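Local coordinates for protein neurotoxin (PDB 3N7L) that probably binds gangliosides on nerve cells, serving as the receptor-binding domain through which a botulinum neurotoxin of mosaic serotype D/C attaches to its target, at residues I79-W84 and I105-N110; I126-D131 and I157-K162; N239-D244 and T295-E300; I285-G290 and G299-Y304. All coordinates share one frame; numbering follows the deposited sequence.

Interaction 1 (I79-W84 and I105-N110); sequences IRINKW and IGIISN
Between the two sheets of the lectin-like jelly roll, Ile81 and Trp84 of residues 79-84 meet Ile107, Ser109 and Asn110 of residues 105-110. Ile81 belongs to strand 72-82 in one sheet and Ile107 to strand 102-108 in the other, and the two side chains point at each other tip to tip. CD1 of Ile81 lies 3.9 Å from CG2 of Ile107 and equally near its CD1, touching both methyl groups at once. Ile107 holds CG1 between its backbone N and carbonyl carbon (chi1 57°), which turns both CG2 and CD1 toward Ile81. The same CD1 of Ile81 also sits over the rim of one face of the Trp84 indole.

Trp84 follows strand 72-82 and extends its ring, with CG anti to the backbone N (chi1 -179°), to the turn after strand 102-108. There NE1 donates to Ser109 O over 2.7 Å. The bond is bent, with 146° at the hydrogen, and the oxygen lies slightly off the indole plane near the ring edge. Further round, CZ2 approaches the backbone carbonyl carbon of Asn110 at 3.8 Å. Tyr130 and Tyr139 pack against the indole from outside the two segments. An isoleucine pair in the interior, flanked by a tryptophan bonded to a turn carbonyl, thus joins the facing sheets of a concanavalin-like beta-sandwich.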
# COMPACT_ATOMS: atom_id res chain seq x y z
N ILE A 79 6.24 -0.20 6.80
CA ILE A 79 6.48 -1.62 6.73
C ILE A 79 5.60 -2.28 5.68
O ILE A 79 4.50 -1.80 5.37
CB ILE A 79 6.22 -2.30 8.09
CG1 ILE A 79 6.39 -3.82 7.97
CG2 ILE A 79 4.81 -1.96 8.59
CD1 ILE A 79 6.37 -4.55 9.30
N ARG A 80 6.11 -3.37 5.12
CA ARG A 80 5.37 -4.14 4.15
C ARG A 80 5.65 -5.61 4.42
O ARG A 80 6.80 -6.00 4.63
CB ARG A 80 5.80 -3.80 2.72
CG ARG A 80 4.92 -4.50 1.71
CD ARG A 80 5.48 -4.43 0.31
NE ARG A 80 4.63 -5.24 -0.57
CZ ARG A 80 4.99 -5.67 -1.77
NH1 ARG A 80 4.14 -6.40 -2.48
NH2 ARG A 80 6.19 -5.38 -2.25
N ILE A 81 4.60 -6.42 4.44
CA ILE A 81 4.73 -7.85 4.69
C ILE A 81 4.13 -8.55 3.48
O ILE A 81 2.96 -8.33 3.15
CB ILE A 81 3.96 -8.27 5.96
CG1 ILE A 81 4.49 -7.48 7.17
CG2 ILE A 81 4.11 -9.76 6.22
CD1 ILE A 81 3.71 -7.69 8.44
N ASN A 82 4.91 -9.36 2.78
CA ASN A 82 4.30 -10.00 1.62
C ASN A 82 3.80 -11.39 1.87
O ASN A 82 4.55 -12.31 2.22
CB ASN A 82 5.19 -10.02 0.39
CG ASN A 82 4.45 -10.61 -0.80
OD1 ASN A 82 3.27 -10.33 -0.99
ND2 ASN A 82 5.13 -11.43 -1.59
N LYS A 83 2.51 -11.51 1.63
CA LYS A 83 1.73 -12.71 1.81
C LYS A 83 1.39 -12.78 3.27
O LYS A 83 1.63 -13.78 3.95
CB LYS A 83 2.48 -13.94 1.34
CG LYS A 83 1.68 -14.72 0.31
CD LYS A 83 1.27 -13.83 -0.86
CE LYS A 83 0.31 -14.53 -1.80
NZ LYS A 83 -0.95 -14.93 -1.10
N TRP A 84 0.85 -11.67 3.75
CA TRP A 84 0.41 -11.57 5.12
C TRP A 84 -1.02 -12.10 5.06
O TRP A 84 -1.99 -11.33 4.98
CB TRP A 84 0.42 -10.11 5.61
CG TRP A 84 -0.01 -9.97 7.04
CD1 TRP A 84 -0.33 -10.98 7.91
CD2 TRP A 84 -0.19 -8.74 7.77
NE1 TRP A 84 -0.71 -10.45 9.13
CE2 TRP A 84 -0.63 -9.09 9.07
CE3 TRP A 84 -0.04 -7.39 7.45
CZ2 TRP A 84 -0.91 -8.13 10.05
CZ3 TRP A 84 -0.32 -6.43 8.42
CH2 TRP A 84 -0.75 -6.81 9.71
N ILE A 105 7.34 -6.17 18.81
CA ILE A 105 6.34 -6.03 17.77
C ILE A 105 6.32 -7.34 17.00
O ILE A 105 7.35 -7.82 16.54
CB ILE A 105 6.69 -4.89 16.78
CG1 ILE A 105 6.61 -3.54 17.49
CG2 ILE A 105 5.74 -4.94 15.59
CD1 ILE A 105 7.00 -2.36 16.63
N GLY A 106 5.13 -7.92 16.88
CA GLY A 106 5.01 -9.17 16.15
C GLY A 106 3.73 -9.23 15.35
O GLY A 106 2.92 -8.29 15.35
N ILE A 107 3.55 -10.34 14.65
CA ILE A 107 2.36 -10.55 13.85
C ILE A 107 1.86 -11.97 14.03
O ILE A 107 2.65 -12.89 14.28
CB ILE A 107 2.62 -10.31 12.34
CG1 ILE A 107 3.75 -11.23 11.86
CG2 ILE A 107 2.97 -8.84 12.09
CD1 ILE A 107 4.08 -11.09 10.38
N ILE A 108 0.55 -12.15 13.94
CA ILE A 108 -0.09 -13.46 14.05
C ILE A 108 -1.46 -13.29 13.42
O ILE A 108 -2.19 -12.35 13.73
CB ILE A 108 -0.18 -13.94 15.52
CG1 ILE A 108 -0.76 -15.36 15.56
CG2 ILE A 108 -1.03 -12.99 16.36
CD1 ILE A 108 -0.71 -16.00 16.94
N SER A 109 -1.81 -14.21 12.52
CA SER A 109 -3.08 -14.12 11.80
C SER A 109 -3.12 -12.74 11.15
O SER A 109 -2.12 -12.29 10.59
CB SER A 109 -4.26 -14.28 12.76
OG SER A 109 -4.26 -15.57 13.34
N ASN A 110 -4.26 -12.06 11.24
CA ASN A 110 -4.38 -10.73 10.65
C ASN A 110 -4.06 -9.62 11.65
O ASN A 110 -4.51 -8.48 11.49
CB ASN A 110 -5.80 -10.52 10.08
CG ASN A 110 -6.91 -10.74 11.11
OD1 ASN A 110 -7.92 -10.05 11.11
ND2 ASN A 110 -6.72 -11.72 11.98

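Interaction 2 (I126-D131 and I157-K162); sequences INFSYD and IYINGK
Strands 126-129 and 157-159 run in nearly the same direction, 22° apart, with their axes 7.6 Å from each other at closest approach, a spacing at which side chains rather than backbones meet. Phe128 and Ile159 form the centre of the contact. Their side chains cross at about a right angle, and CG1 of Ile159 rests over one face of the phenyl ring, 3.7 Å from its centroid and 19° off the normal, a CH-pi contact. CD1 of Ile159 continues outward beyond the ring edge, 3.7 Å from Phe128 CD2. The opposite face has the backbone N of Tyr130 above its rim, placing the ring between its own chain and the facing strand.

Alongside, Ile126 and Ile157 slide past each other in opposite directions. Ile126 extends CG1 anti to its backbone N (chi1 -173°), which carries CD1 to 3.8 Å from CG2 of Ile157 and close to that residue's backbone N. CG2 of Ile157 also touches the carbonyl oxygen of Asn127 at 3.8 Å, while its CD1 reaches CB of Phe128 at 4.2 Å. Beyond Ile159 the chain reverses through a type I' beta turn into strand 162-168, whose Ile164 adds to the apolar cluster. Branched aliphatic chains packed on a phenylalanine between two facing sheets are characteristic of the interior of a jelly-roll beta-sandwich.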
# COMPACT_ATOMS: atom_id res chain seq x y z
N ILE A 126 -1.31 -4.00 22.62
CA ILE A 126 -2.32 -3.30 21.85
C ILE A 126 -2.14 -3.84 20.43
O ILE A 126 -1.05 -4.31 20.08
CB ILE A 126 -2.08 -1.78 21.94
CG1 ILE A 126 -3.22 -1.02 21.27
CG2 ILE A 126 -0.74 -1.43 21.32
CD1 ILE A 126 -3.14 0.48 21.49
N ASN A 127 -3.18 -3.78 19.60
CA ASN A 127 -3.03 -4.31 18.25
C ASN A 127 -3.87 -3.68 17.17
O ASN A 127 -4.81 -2.93 17.43
CB ASN A 127 -3.30 -5.82 18.24
CG ASN A 127 -4.78 -6.15 18.40
OD1 ASN A 127 -5.23 -6.53 19.48
ND2 ASN A 127 -5.54 -5.99 17.33
N PHE A 128 -3.50 -4.03 15.94
CA PHE A 128 -4.20 -3.61 14.74
C PHE A 128 -4.51 -4.92 14.02
O PHE A 128 -3.62 -5.73 13.80
CB PHE A 128 -3.30 -2.75 13.85
CG PHE A 128 -3.68 -2.77 12.38
CD1 PHE A 128 -4.98 -2.45 11.99
CD2 PHE A 128 -2.74 -3.07 11.40
CE1 PHE A 128 -5.34 -2.44 10.63
CE2 PHE A 128 -3.09 -3.06 10.04
CZ PHE A 128 -4.39 -2.74 9.66
N SER A 129 -5.77 -5.14 13.68
CA SER A 129 -6.14 -6.34 12.93
C SER A 129 -6.72 -5.84 11.61
O SER A 129 -7.69 -5.08 11.59
CB SER A 129 -7.16 -7.19 13.70
OG SER A 129 -8.37 -6.49 13.94
N TYR A 130 -6.12 -6.24 10.50
CA TYR A 130 -6.61 -5.78 9.21
C TYR A 130 -7.94 -6.42 8.82
O TYR A 130 -8.29 -7.50 9.30
CB TYR A 130 -5.54 -5.99 8.12
CG TYR A 130 -5.29 -7.41 7.65
CD1 TYR A 130 -4.11 -8.08 8.00
CD2 TYR A 130 -6.18 -8.06 6.79
CE1 TYR A 130 -3.82 -9.36 7.48
CE2 TYR A 130 -5.90 -9.32 6.27
CZ TYR A 130 -4.72 -9.97 6.61
OH TYR A 130 -4.44 -11.20 6.05
N ASP A 131 -8.71 -5.72 7.99
CA ASP A 131 -10.01 -6.20 7.54
C ASP A 131 -9.82 -7.33 6.53
O ASP A 131 -9.44 -7.09 5.39
CB ASP A 131 -10.80 -5.06 6.89
CG ASP A 131 -12.21 -5.46 6.53
OD1 ASP A 131 -12.40 -6.57 5.99
OD2 ASP A 131 -13.13 -4.66 6.76
N ILE A 157 -2.10 2.89 19.09
CA ILE A 157 -1.51 2.47 17.82
C ILE A 157 -2.29 3.07 16.66
O ILE A 157 -3.52 3.03 16.63
CB ILE A 157 -1.44 0.93 17.67
CG1 ILE A 157 -0.77 0.59 16.34
CG2 ILE A 157 -2.83 0.31 17.71
CD1 ILE A 157 -0.37 -0.86 16.20
N TYR A 158 -1.55 3.66 15.73
CA TYR A 158 -2.12 4.28 14.55
C TYR A 158 -1.61 3.56 13.30
O TYR A 158 -0.47 3.06 13.28
CB TYR A 158 -1.70 5.75 14.46
CG TYR A 158 -2.09 6.62 15.63
CD1 TYR A 158 -3.14 7.55 15.51
CD2 TYR A 158 -1.38 6.57 16.84
CE1 TYR A 158 -3.47 8.41 16.56
CE2 TYR A 158 -1.70 7.43 17.90
CZ TYR A 158 -2.74 8.35 17.75
OH TYR A 158 -3.05 9.22 18.77
N ILE A 159 -2.44 3.50 12.27
CA ILE A 159 -2.07 2.88 11.01
C ILE A 159 -2.42 3.90 9.95
O ILE A 159 -3.57 4.35 9.87
CB ILE A 159 -2.85 1.57 10.78
CG1 ILE A 159 -2.45 0.53 11.83
CG2 ILE A 159 -2.58 1.04 9.36
CD1 ILE A 159 -0.96 0.19 11.83
N ASN A 160 -1.44 4.29 9.15
CA ASN A 160 -1.63 5.29 8.10
C ASN A 160 -2.27 6.56 8.66
O ASN A 160 -3.15 7.16 8.05
CB ASN A 160 -2.49 4.72 6.96
CG ASN A 160 -1.83 3.55 6.28
OD1 ASN A 160 -0.61 3.49 6.19
ND2 ASN A 160 -2.63 2.61 5.78
N GLY A 161 -1.81 6.96 9.85
CA GLY A 161 -2.31 8.16 10.48
C GLY A 161 -3.65 8.05 11.18
O GLY A 161 -4.11 9.02 11.78
N LYS A 162 -4.29 6.88 11.11
CA LYS A 162 -5.59 6.71 11.76
C LYS A 162 -5.50 5.94 13.08
O LYS A 162 -4.89 4.88 13.14
CB LYS A 162 -6.56 5.99 10.82
CG LYS A 162 -6.84 6.73 9.53
CD LYS A 162 -7.60 8.03 9.76
CE LYS A 162 -7.91 8.74 8.45
NZ LYS A 162 -8.68 10.00 8.68

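Interaction 3 (N239-D244 and T295-E300); sequences NDLRYD and TRVRGE. With GOL (glycerol), chain F.
Arg296 turns from its backbone toward Asp240 in a contact between two loops. Its CB lies 4.0 Å from Leu241 O, and the chain runs extended from CG to NE, bringing CD against Asp240 OD2. NE donates to that oxygen at 2.8 Å, a salt bridge in which the acceptor lies close to the guanidinium plane but the donor approaches on the anti side of the carboxylate. At the tip, NH2 gives a hydrogen bond to water 1, which donates to Asp240 OD2; NH1 pairs with Asp294. A glycerol, probably from the crystallisation liquor, lies over one guanidinium face, and its O1 donates to Asp240 OD2.

These loops belong to the C-terminal, trefoil-family half of the binding domain, where Arg242 and Arg296 form a single beta bridge. On its two sides Val297 N donates to Leu241 O and Tyr243 N to Thr295 O, both at 2.8 Å. Next to the bridge, CG2 of Val297 sits over the centre of the Tyr243 ring, 3.6 Å from the centroid and 4° off the normal. The side chain of Leu241 meets this methyl, CG to CG2 at 4.0 Å, while the Tyr243 hydroxyl is probably hydrogen-bonded to the side-chain amide of Asn301.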
# COMPACT_ATOMS: atom_id res chain seq x y z
N ASN A 239 3.86 0.59 -4.02
CA ASN A 239 5.11 0.91 -4.73
C ASN A 239 4.77 2.01 -5.73
O ASN A 239 3.60 2.21 -6.05
CB ASN A 239 5.64 -0.30 -5.52
CG ASN A 239 5.87 -1.52 -4.65
OD1 ASN A 239 6.60 -1.46 -3.66
ND2 ASN A 239 5.27 -2.64 -5.03
N ASP A 240 5.78 2.71 -6.24
CA ASP A 240 5.51 3.76 -7.23
C ASP A 240 4.92 3.12 -8.50
O ASP A 240 5.43 2.11 -8.98
CB ASP A 240 6.79 4.50 -7.62
CG ASP A 240 7.42 5.24 -6.45
OD1 ASP A 240 6.72 5.47 -5.44
OD2 ASP A 240 8.60 5.62 -6.57
N LEU A 241 3.85 3.71 -9.02
CA LEU A 241 3.23 3.20 -10.24
C LEU A 241 4.15 3.59 -11.41
O LEU A 241 4.69 4.70 -11.45
CB LEU A 241 1.84 3.82 -10.44
CG LEU A 241 0.98 3.25 -11.58
CD1 LEU A 241 0.56 1.82 -11.24
CD2 LEU A 241 -0.26 4.11 -11.78
N ARG A 242 4.35 2.67 -12.35
CA ARG A 242 5.23 2.98 -13.47
C ARG A 242 4.65 2.74 -14.85
O ARG A 242 3.71 1.97 -15.03
CB ARG A 242 6.54 2.18 -13.35
CG ARG A 242 7.22 2.29 -12.00
CD ARG A 242 8.69 1.93 -12.10
NE ARG A 242 8.93 0.80 -13.00
CZ ARG A 242 8.85 -0.48 -12.66
NH1 ARG A 242 9.10 -1.41 -13.57
NH2 ARG A 242 8.55 -0.82 -11.42
N TYR A 243 5.22 3.44 -15.83
CA TYR A 243 4.82 3.31 -17.22
C TYR A 243 5.56 2.07 -17.75
O TYR A 243 6.51 1.60 -17.13
CB TYR A 243 5.26 4.54 -18.03
CG TYR A 243 4.48 5.81 -17.71
CD1 TYR A 243 5.06 6.86 -16.98
CD2 TYR A 243 3.16 5.96 -18.14
CE1 TYR A 243 4.34 8.02 -16.69
CE2 TYR A 243 2.43 7.12 -17.86
CZ TYR A 243 3.02 8.14 -17.14
OH TYR A 243 2.28 9.27 -16.87
N ASP A 244 5.11 1.55 -18.89
CA ASP A 244 5.76 0.41 -19.52
C ASP A 244 5.84 -0.85 -18.65
O ASP A 244 6.83 -1.58 -18.71
CB ASP A 244 7.20 0.80 -19.93
CG ASP A 244 7.27 2.19 -20.57
OD1 ASP A 244 8.35 2.81 -20.49
OD2 ASP A 244 6.26 2.64 -21.15
N THR A 295 9.88 7.52 -15.69
CA THR A 295 9.19 6.22 -15.73
C THR A 295 8.06 6.10 -14.70
O THR A 295 7.18 5.25 -14.84
CB THR A 295 10.18 5.04 -15.56
OG1 THR A 295 11.18 5.11 -16.59
CG2 THR A 295 9.47 3.70 -15.66
N ARG A 296 8.06 6.95 -13.68
CA ARG A 296 7.01 6.90 -12.66
C ARG A 296 5.79 7.70 -13.12
O ARG A 296 5.92 8.75 -13.75
CB ARG A 296 7.51 7.48 -11.33
CG ARG A 296 8.68 6.72 -10.72
CD ARG A 296 9.10 7.34 -9.39
NE ARG A 296 10.14 6.55 -8.74
CZ ARG A 296 11.43 6.54 -9.09
NH1 ARG A 296 11.86 7.29 -10.10
NH2 ARG A 296 12.28 5.76 -8.44
N VAL A 297 4.60 7.19 -12.79
CA VAL A 297 3.35 7.87 -13.15
C VAL A 297 3.03 8.91 -12.07
O VAL A 297 2.96 8.58 -10.88
CB VAL A 297 2.18 6.87 -13.25
CG1 VAL A 297 0.91 7.58 -13.69
CG2 VAL A 297 2.55 5.74 -14.23
N ARG A 298 2.84 10.16 -12.49
CA ARG A 298 2.55 11.24 -11.56
C ARG A 298 1.22 11.92 -11.82
O ARG A 298 0.67 11.84 -12.91
CB ARG A 298 3.66 12.29 -11.61
CG ARG A 298 5.00 11.80 -11.09
CD ARG A 298 6.00 12.95 -10.94
NE ARG A 298 7.22 12.52 -10.27
CZ ARG A 298 8.12 11.72 -10.83
NH1 ARG A 298 7.92 11.28 -12.07
NH2 ARG A 298 9.20 11.35 -10.16
N GLY A 299 0.72 12.61 -10.79
CA GLY A 299 -0.54 13.32 -10.85
C GLY A 299 -1.03 13.75 -12.22
O GLY A 299 -1.45 12.91 -13.02
N GLU A 300 -0.98 15.04 -12.51
CA GLU A 300 -1.47 15.57 -13.78
C GLU A 300 -0.93 15.02 -15.10
O GLU A 300 -1.08 15.66 -16.14
CB GLU A 300 -1.30 17.09 -13.78
CG GLU A 300 -2.29 17.80 -12.87
CD GLU A 300 -3.71 17.68 -13.37
OE1 GLU A 300 -4.02 18.26 -14.44
OE2 GLU A 300 -4.53 17.01 -12.71
C1 GOL F . 10.62 8.37 -5.87
O1 GOL F . 9.24 8.06 -5.70
C2 GOL F . 10.84 9.52 -6.84
O2 GOL F . 12.26 9.78 -6.97
C3 GOL F . 10.14 10.79 -6.35
O3 GOL F . 10.30 11.90 -7.22
O HOH W 1 10.99 4.24 -6.39

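Interaction 4 (I285-G290 and G299-Y304); sequences IKRIRG and GENVLY
Ile288 and Tyr304 pack at the apolar centre of an antiparallel strand pair interrupted by a classic beta bulge, in the trefoil-family half of the binding domain. CG1 of Ile288 meets the edge of the Tyr304 ring, 3.5 Å from CD1. Tyr304 holds CG between its backbone N and carbonyl carbon (chi1 64°), and the ring lies across the neighbouring strand with CB of Lys286 over its face, 3.5 Å from the centroid, a CH-pi contact. On the opposite face of the strand pair, Ile285 CG2 packs on Leu303 CD2 at 3.6 Å.

The backbones are bonded in both directions between Lys286 and Tyr304, and Arg287 faces Leu303 as a non-hydrogen-bonded pair. The bulge follows: Ile288 and Arg289 both oppose Val302, whose carbonyl oxygen accepts from Ile288 N at 2.8 Å and from Arg289 N at 3.0 Å. Val302 N returns a bond to Arg289 O.

At the polar rim, Lys286 bends away at chi2 and chi3 to reach Asp244 in a salt bridge. Arg287 instead extends toward the following turn, where NH2 donates to Gly290 O at 2.7 Å, the bond nearly straight (168° at the hydrogen) although NH2 stands above the plane of the Gly290 carbonyl.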
# COMPACT_ATOMS: atom_id res chain seq x y z
N ILE A 285 0.56 1.02 -18.98
CA ILE A 285 0.33 2.46 -19.01
C ILE A 285 1.39 3.13 -19.87
O ILE A 285 2.58 2.87 -19.70
CB ILE A 285 0.35 3.04 -17.57
CG1 ILE A 285 -0.52 2.16 -16.66
CG2 ILE A 285 -0.19 4.46 -17.56
CD1 ILE A 285 -0.37 2.47 -15.17
N LYS A 286 0.96 3.98 -20.79
CA LYS A 286 1.88 4.68 -21.69
C LYS A 286 1.72 6.18 -21.53
O LYS A 286 0.62 6.71 -21.55
CB LYS A 286 1.60 4.28 -23.14
CG LYS A 286 1.72 2.78 -23.40
CD LYS A 286 3.13 2.28 -23.12
CE LYS A 286 4.13 2.84 -24.13
NZ LYS A 286 5.54 2.45 -23.81
N ARG A 287 2.85 6.86 -21.38
CA ARG A 287 2.88 8.29 -21.16
C ARG A 287 2.76 9.16 -22.41
O ARG A 287 3.33 8.86 -23.45
CB ARG A 287 4.18 8.62 -20.42
CG ARG A 287 4.58 10.07 -20.36
CD ARG A 287 5.98 10.15 -19.76
NE ARG A 287 6.64 11.42 -20.02
CZ ARG A 287 6.40 12.54 -19.35
NH1 ARG A 287 5.51 12.55 -18.37
NH2 ARG A 287 7.06 13.65 -19.67
N ILE A 288 1.99 10.24 -22.29
CA ILE A 288 1.82 11.19 -23.39
C ILE A 288 2.40 12.54 -22.96
O ILE A 288 3.21 13.13 -23.68
CB ILE A 288 0.34 11.40 -23.77
CG1 ILE A 288 -0.28 10.07 -24.19
CG2 ILE A 288 0.24 12.40 -24.91
CD1 ILE A 288 -1.79 10.15 -24.40
N ARG A 289 1.98 13.03 -21.80
CA ARG A 289 2.47 14.31 -21.27
C ARG A 289 2.73 14.28 -19.77
O ARG A 289 2.05 13.57 -19.03
CB ARG A 289 1.48 15.44 -21.57
CG ARG A 289 1.49 15.96 -22.99
CD ARG A 289 0.65 17.23 -23.11
NE ARG A 289 0.77 17.86 -24.42
CZ ARG A 289 0.29 17.35 -25.55
NH1 ARG A 289 0.45 17.99 -26.70
NH2 ARG A 289 -0.35 16.19 -25.53
N GLY A 290 3.70 15.08 -19.32
CA GLY A 290 4.03 15.15 -17.90
C GLY A 290 5.31 15.92 -17.60
O GLY A 290 6.24 15.94 -18.41
N GLY A 299 0.72 12.61 -10.79
CA GLY A 299 -0.54 13.32 -10.85
C GLY A 299 -1.03 13.75 -12.22
O GLY A 299 -1.45 12.91 -13.02
N GLU A 300 -0.98 15.04 -12.51
CA GLU A 300 -1.47 15.57 -13.78
C GLU A 300 -0.93 15.02 -15.10
O GLU A 300 -1.08 15.66 -16.14
CB GLU A 300 -1.30 17.09 -13.78
CG GLU A 300 -2.29 17.80 -12.87
CD GLU A 300 -3.71 17.68 -13.37
OE1 GLU A 300 -4.02 18.26 -14.44
OE2 GLU A 300 -4.53 17.01 -12.71
N ASN A 301 -0.32 13.84 -15.09
CA ASN A 301 0.20 13.25 -16.33
C ASN A 301 -0.94 12.86 -17.27
O ASN A 301 -2.02 12.47 -16.83
CB ASN A 301 1.02 11.99 -16.05
CG ASN A 301 2.38 12.27 -15.46
OD1 ASN A 301 2.71 13.41 -15.10
ND2 ASN A 301 3.19 11.23 -15.33
N VAL A 302 -0.70 12.99 -18.58
CA VAL A 302 -1.69 12.59 -19.58
C VAL A 302 -1.14 11.27 -20.11
O VAL A 302 0.03 11.18 -20.47
CB VAL A 302 -1.81 13.62 -20.72
CG1 VAL A 302 -2.93 13.21 -21.68
CG2 VAL A 302 -2.11 15.01 -20.14
N LEU A 303 -1.98 10.24 -20.16
CA LEU A 303 -1.54 8.91 -20.59
C LEU A 303 -2.62 8.09 -21.28
O LEU A 303 -3.76 8.55 -21.44
CB LEU A 303 -1.04 8.15 -19.35
CG LEU A 303 -2.01 8.20 -18.14
CD1 LEU A 303 -3.17 7.24 -18.36
CD2 LEU A 303 -1.27 7.85 -16.85
N TYR A 304 -2.26 6.89 -21.72
CA TYR A 304 -3.23 5.99 -22.34
C TYR A 304 -2.91 4.55 -21.93
O TYR A 304 -1.87 4.28 -21.33
CB TYR A 304 -3.27 6.15 -23.87
CG TYR A 304 -2.01 5.78 -24.63
CD1 TYR A 304 -0.96 6.68 -24.76
CD2 TYR A 304 -1.89 4.53 -25.26
CE1 TYR A 304 0.19 6.36 -25.50
CE2 TYR A 304 -0.76 4.19 -26.00
CZ TYR A 304 0.28 5.11 -26.11
OH TYR A 304 1.41 4.79 -26.83

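Interactions 1 and 2 follow in series, whereas interactions 3 and 4 interleave and end on the same stretch of chain, one pair in each subdomain. Interactions 1 and 2, with centres 12 Å apart, both bridge the same two sheets of the N-terminal jelly roll; Tyr130 ties them, its OH close to Trp84 O and its N to Asn110 O. Interactions 3 and 4 lie in the C-terminal trefoil-family half, 9 Å apart. They share Gly299 and Glu300, and a salt bridge from Asp244 to Lys286 joins them. Between the pairs the centres are 27 to 34 Å apart, and Arg80 packing near Asn239 brings interaction 1 up to interaction 3, close to where the two subdomains of the receptor-binding domain meet.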